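Local coordinates for p800 reaction center core protein (Heliobacterium modesticaldum, PDB 5V8K), which forms the homodimeric core of a photosynthetic reaction center, carrying bacteriochlorophyll g pigments and an iron-sulfur cluster for light-driven electron transfer, at residues I344-K349 with A471-D476; S406-K411 with G430-I435. All blocks are in the same frame, centred on the assembly; numbering follows the deposited sequence.

Interaction 1: I344-K349 with A471-D476; sequences IHAASK and AAPYND
Ala346 and Ala471 are the residues whose backbones come closest here, with Ala346 CA and Ala471 CA 6.4 Å apart, and no hydrogen bond joins the two segments. From 344-349 a single methyl, Ala346 CB, does the touching. It meets Ala471 CB head on at 3.5 Å, tighter than usual for two carbons, so alanine suits both places: neither has room to spare along this line. Beside that pair, Pro473 offers the CG and CD of its ring to the same methyl, CG lying 4.0 Å from Ala346 CB. Tyr474 adds a looser contact through CE2, with the methyl reaching its ring obliquely. Pro473 CB sits over the centre of that ring, so the two neighbours also pack on each other.

A beta turn and a helix start meet in this way. The first is a type I turn from His345 to Ser348, just beyond helix 311-344; the other is a short 3-10 segment, 472-473, leading into helix 475-488, where Tyr474 takes the N-cap position and Tyr474 N bonds to Ala471 O at 2.9 Å. In the beta turn, His345 O accepts both Ser348 N and Ser348 OG; the hydroxyl approaches in the carbonyl plane at a C=O...donor angle of 157°, a second bond across the turn that serine is short enough to make. Asp343 OD1 accepts Ala471 N, tying the second segment to the helix end, and Tyr474 OH, on a buried side chain, bonds to Met356 O. His345 takes no part in the packing; its NE2 is hydrogen-bonded to ND1 of His520 of the second subunit.

Interaction 2: S406-K411 with G430-I435; sequences SPWTTK and GGTCSI. With SF4 (iron/sulfur cluster), chain B.
Trp408 meets Thr432 and Ile435 with the outer rim of its six-membered ring. Thr432 CG2 comes to the ring edge, near its plane, 3.7 Å from Trp408 CH2, while Ile435 CD1 touches the neighbouring corner obliquely, 3.6 Å from Trp408 CZ3. Both side chains cross the tryptophan at about a right angle, and each touches it with a methyl. The contact is buried and apolar, and a broad indole suits it because it bridges from the short helix to the loop where the CA atoms of Trp408 and Ile435 remain 9.4 Å apart. Its CG lies opposite the backbone N (chi1 -174°), which sends the ring out from the helix.

The loop 430-435 belongs to the iron-sulfur site: Cys433, next to Thr432, binds the cluster through SG, 2.5 Å from FE1. As in other type I reaction centers, the cluster is probably shared by the two subunits, each giving Cys424 and Cys433. Threonine is apt between these tasks, since its methyl packs on Trp408 while OG1 is hydrogen-bonded to Leu425 N and Gly426 O, in the stretch that follows Cys424. At the backbone angles of Gly430 and Gly431 a CB would press on the carbonyl O of the preceding residue, which is why glycine fits there.

Farther out, Ser406 is the N-cap of helix 407-411; its OG accepts weak bonds from Thr409 N, at 3.3 Å, and Trp408 N. The second subunit adds two hydrogen bonds, its Asp547 to Trp408 NE1 and its Glu548 to Ser406 OG.

Overall arrangement
Interactions 1 and 2 stand at opposite ends of helix 311-344, which is predicted to span the membrane: the turn of interaction 1 follows its last residue, whereas Pro407 and Thr410 of interaction 2 touch His311 at its start. Their centres are 49 Å apart and their nearest atoms about 34 Å, so they do not touch. In sequence, both segments of interaction 2 fall between those of interaction 1. Interaction 2 packs a short helix on the loop that carries Cys433, a ligand of the iron-sulfur cluster; interaction 1 lies away from the annotated sites, although the Tyr474 side chain is about 7 Å from a bacteriochlorophyll g. Residues of both also contact the second subunit, so the dimer interface is met at each end.

Interaction 1: I344-K349 with A471-D476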
loop_
_atom_site.group_PDB
_atom_site.type_symbol
_atom_site.label_atom_id
_atom_site.label_comp_id
_atom_site.label_asym_id
_atom_site.label_seq_id
_atom_site.Cartn_x
_atom_site.Cartn_y
_atom_site.Cartn_z
ATOM N N ILE A 344 -23.070 -3.691 4.973
ATOM C CA ILE A 344 -22.413 -3.106 6.132
ATOM C C ILE A 344 -23.446 -2.587 7.121
ATOM O O ILE A 344 -23.347 -2.842 8.326
ATOM C CB ILE A 344 -21.449 -1.994 5.700
ATOM C CG1 ILE A 344 -20.140 -2.583 5.112
ATOM C CG2 ILE A 344 -21.077 -1.067 6.878
ATOM C CD1 ILE A 344 -19.261 -1.507 4.427
ATOM N N HIS A 345 -24.465 -1.856 6.618
ATOM C CA HIS A 345 -25.373 -1.079 7.443
ATOM C C HIS A 345 -26.693 -1.790 7.690
ATOM O O HIS A 345 -27.644 -1.156 8.158
ATOM C CB HIS A 345 -25.623 0.307 6.813
ATOM C CG HIS A 345 -24.411 1.180 6.790
ATOM N ND1 HIS A 345 -23.537 1.206 5.727
ATOM C CD2 HIS A 345 -23.909 2.039 7.704
ATOM C CE1 HIS A 345 -22.548 2.046 5.983
ATOM N NE2 HIS A 345 -22.741 2.553 7.184
ATOM N N ALA A 346 -26.774 -3.087 7.412
ATOM C CA ALA A 346 -28.067 -3.772 7.390
ATOM C C ALA A 346 -28.775 -3.733 8.739
ATOM O O ALA A 346 -30.013 -3.752 8.789
ATOM C CB ALA A 346 -27.862 -5.216 6.935
ATOM N N ALA A 347 -28.025 -3.650 9.843
ATOM C CA ALA A 347 -28.663 -3.595 11.157
ATOM C C ALA A 347 -29.281 -2.232 11.465
ATOM O O ALA A 347 -30.060 -2.133 12.427
ATOM C CB ALA A 347 -27.647 -3.961 12.245
ATOM N N SER A 348 -28.978 -1.183 10.683
ATOM C CA SER A 348 -29.445 0.156 11.044
ATOM C C SER A 348 -30.943 0.233 10.890
ATOM O O SER A 348 -31.527 -0.349 9.975
ATOM C CB SER A 348 -28.794 1.266 10.203
ATOM O OG SER A 348 -29.171 1.173 8.844
ATOM N N LYS A 349 -31.566 0.965 11.791
ATOM C CA LYS A 349 -33.000 1.163 11.704
ATOM C C LYS A 349 -33.362 2.502 11.072
ATOM O O LYS A 349 -34.392 2.598 10.403
ATOM C CB LYS A 349 -33.627 1.022 13.097
ATOM N N ALA A 471 -25.332 -9.871 4.526
ATOM C CA ALA A 471 -26.031 -9.675 5.790
ATOM C C ALA A 471 -27.348 -10.449 5.814
ATOM O O ALA A 471 -27.879 -10.861 4.786
ATOM C CB ALA A 471 -26.273 -8.188 6.030
ATOM N N ALA A 472 -27.878 -10.630 7.019
ATOM C CA ALA A 472 -29.052 -11.481 7.195
ATOM C C ALA A 472 -30.248 -11.081 6.349
ATOM O O ALA A 472 -30.897 -11.982 5.794
ATOM C CB ALA A 472 -29.457 -11.506 8.668
ATOM N N PRO A 473 -30.603 -9.793 6.208
ATOM C CA PRO A 473 -31.748 -9.436 5.359
ATOM C C PRO A 473 -31.623 -9.897 3.911
ATOM O O PRO A 473 -32.627 -9.950 3.201
ATOM C CB PRO A 473 -31.779 -7.900 5.436
ATOM C CG PRO A 473 -31.048 -7.544 6.687
ATOM C CD PRO A 473 -30.043 -8.626 6.928
ATOM N N TYR A 474 -30.406 -10.210 3.440
ATOM C CA TYR A 474 -30.205 -10.617 2.050
ATOM C C TYR A 474 -29.875 -12.107 1.912
ATOM O O TYR A 474 -29.426 -12.547 0.848
ATOM C CB TYR A 474 -29.116 -9.742 1.412
ATOM C CG TYR A 474 -29.318 -8.274 1.705
ATOM C CD1 TYR A 474 -30.458 -7.604 1.261
ATOM C CD2 TYR A 474 -28.397 -7.559 2.448
ATOM C CE1 TYR A 474 -30.656 -6.265 1.529
ATOM C CE2 TYR A 474 -28.582 -6.206 2.713
ATOM C CZ TYR A 474 -29.716 -5.568 2.245
ATOM O OH TYR A 474 -29.911 -4.241 2.522
ATOM N N ASN A 475 -30.119 -12.893 2.959
ATOM C CA ASN A 475 -29.706 -14.292 2.972
ATOM C C ASN A 475 -30.391 -15.105 1.887
ATOM O O ASN A 475 -29.790 -16.022 1.328
ATOM C CB ASN A 475 -29.989 -14.902 4.340
ATOM C CG ASN A 475 -29.430 -16.304 4.472
ATOM O OD1 ASN A 475 -30.174 -17.270 4.568
ATOM N ND2 ASN A 475 -28.120 -16.418 4.403
ATOM N N ASP A 476 -31.627 -14.771 1.556
ATOM C CA ASP A 476 -32.345 -15.507 0.519
ATOM C C ASP A 476 -31.616 -15.455 -0.813
ATOM O O ASP A 476 -31.629 -16.432 -1.574
ATOM C CB ASP A 476 -33.780 -14.952 0.383
ATOM C CG ASP A 476 -33.823 -13.424 0.155
ATOM O OD1 ASP A 476 -32.961 -12.672 0.684
ATOM O OD2 ASP A 476 -34.749 -12.957 -0.560
#

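Interaction 2: S406-K411 with G430-I435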
loop_
_atom_site.group_PDB
_atom_site.type_symbol
_atom_site.label_atom_id
_atom_site.label_comp_id
_atom_site.label_asym_id
_atom_site.label_seq_id
_atom_site.Cartn_x
_atom_site.Cartn_y
_atom_site.Cartn_z
ATOM N N SER A 406 3.132 10.356 -30.349
ATOM C CA SER A 406 1.800 10.345 -29.780
ATOM C C SER A 406 1.241 11.743 -29.854
ATOM O O SER A 406 1.974 12.704 -30.175
ATOM C CB SER A 406 1.814 9.845 -28.330
ATOM O OG SER A 406 2.356 10.842 -27.490
ATOM N N PRO A 407 -0.048 11.933 -29.602
ATOM C CA PRO A 407 -0.576 13.296 -29.554
ATOM C C PRO A 407 0.151 14.144 -28.523
ATOM O O PRO A 407 0.292 15.353 -28.722
ATOM C CB PRO A 407 -2.056 13.096 -29.211
ATOM C CG PRO A 407 -2.349 11.672 -29.562
ATOM C CD PRO A 407 -1.104 10.914 -29.424
ATOM N N TRP A 408 0.668 13.524 -27.457
ATOM C CA TRP A 408 1.376 14.273 -26.425
ATOM C C TRP A 408 2.723 14.798 -26.933
ATOM O O TRP A 408 3.042 15.977 -26.736
ATOM C CB TRP A 408 1.535 13.393 -25.177
ATOM C CG TRP A 408 2.116 14.102 -24.029
ATOM C CD1 TRP A 408 1.443 14.779 -23.036
ATOM C CD2 TRP A 408 3.506 14.231 -23.740
ATOM N NE1 TRP A 408 2.348 15.324 -22.147
ATOM C CE2 TRP A 408 3.617 14.997 -22.557
ATOM C CE3 TRP A 408 4.681 13.780 -24.376
ATOM C CZ2 TRP A 408 4.845 15.340 -22.011
ATOM C CZ3 TRP A 408 5.908 14.115 -23.826
ATOM C CH2 TRP A 408 5.983 14.898 -22.663
ATOM N N THR A 409 3.512 13.958 -27.630
ATOM C CA THR A 409 4.813 14.420 -28.132
ATOM C C THR A 409 4.634 15.526 -29.160
ATOM O O THR A 409 5.443 16.459 -29.242
ATOM C CB THR A 409 5.640 13.273 -28.753
ATOM O OG1 THR A 409 4.966 12.714 -29.895
ATOM C CG2 THR A 409 5.930 12.170 -27.757
ATOM N N THR A 410 3.590 15.436 -29.970
ATOM C CA THR A 410 3.279 16.530 -30.878
ATOM C C THR A 410 2.811 17.777 -30.125
ATOM O O THR A 410 3.259 18.893 -30.417
ATOM C CB THR A 410 2.241 16.057 -31.887
ATOM O OG1 THR A 410 2.856 15.087 -32.748
ATOM C CG2 THR A 410 1.720 17.199 -32.728
ATOM N N LYS A 411 1.914 17.618 -29.155
ATOM C CA LYS A 411 1.465 18.754 -28.354
ATOM C C LYS A 411 2.633 19.545 -27.765
ATOM O O LYS A 411 2.603 20.779 -27.739
ATOM C CB LYS A 411 0.554 18.275 -27.226
ATOM C CG LYS A 411 0.048 19.405 -26.362
ATOM C CD LYS A 411 -0.750 18.922 -25.153
ATOM C CE LYS A 411 -1.259 20.117 -24.346
ATOM N NZ LYS A 411 -1.639 21.287 -25.215
ATOM N N GLY A 430 5.312 20.331 -16.695
ATOM C CA GLY A 430 4.718 19.768 -15.514
ATOM C C GLY A 430 5.129 18.348 -15.183
ATOM O O GLY A 430 4.540 17.765 -14.265
ATOM N N GLY A 431 6.089 17.764 -15.923
ATOM C CA GLY A 431 6.666 16.457 -15.622
ATOM C C GLY A 431 6.407 15.419 -16.697
ATOM O O GLY A 431 5.335 15.412 -17.299
ATOM N N THR A 432 7.369 14.526 -16.947
ATOM C CA THR A 432 7.321 13.686 -18.141
ATOM C C THR A 432 7.641 12.216 -17.865
ATOM O O THR A 432 7.995 11.482 -18.797
ATOM C CB THR A 432 8.290 14.202 -19.192
ATOM O OG1 THR A 432 9.615 14.205 -18.657
ATOM C CG2 THR A 432 7.930 15.659 -19.646
ATOM N N CYS A 433 7.500 11.753 -16.634
ATOM C CA CYS A 433 7.922 10.401 -16.329
ATOM C C CYS A 433 7.044 9.349 -16.988
ATOM O O CYS A 433 5.814 9.429 -16.953
ATOM C CB CYS A 433 7.919 10.122 -14.828
ATOM S SG CYS A 433 7.482 11.397 -13.665
ATOM N N SER A 434 7.711 8.315 -17.513
ATOM C CA SER A 434 7.116 7.046 -17.912
ATOM C C SER A 434 6.211 7.138 -19.130
ATOM O O SER A 434 5.137 6.537 -19.151
ATOM C CB SER A 434 6.363 6.422 -16.752
ATOM O OG SER A 434 7.273 5.927 -15.808
ATOM N N ILE A 435 6.665 7.855 -20.155
ATOM C CA ILE A 435 6.066 7.784 -21.478
ATOM C C ILE A 435 6.713 6.750 -22.418
ATOM O O ILE A 435 6.152 6.470 -23.496
ATOM C CB ILE A 435 6.107 9.192 -22.104
ATOM C CG1 ILE A 435 7.548 9.727 -22.215
ATOM C CG2 ILE A 435 5.281 10.155 -21.272
ATOM C CD1 ILE A 435 7.671 11.059 -22.969
HETATM FE FE1 SF4 B . 9.636 12.309 -12.943
HETATM FE FE2 SF4 B . 12.145 12.098 -14.091
HETATM FE FE3 SF4 B . 11.901 11.886 -11.378
HETATM FE FE4 SF4 B . 11.459 14.320 -12.630
HETATM S S1 SF4 B . 13.472 13.096 -12.572
HETATM S S2 SF4 B . 10.153 13.376 -11.007
HETATM S S3 SF4 B . 10.495 13.708 -14.568
HETATM S S4 SF4 B . 11.049 10.462 -12.928
#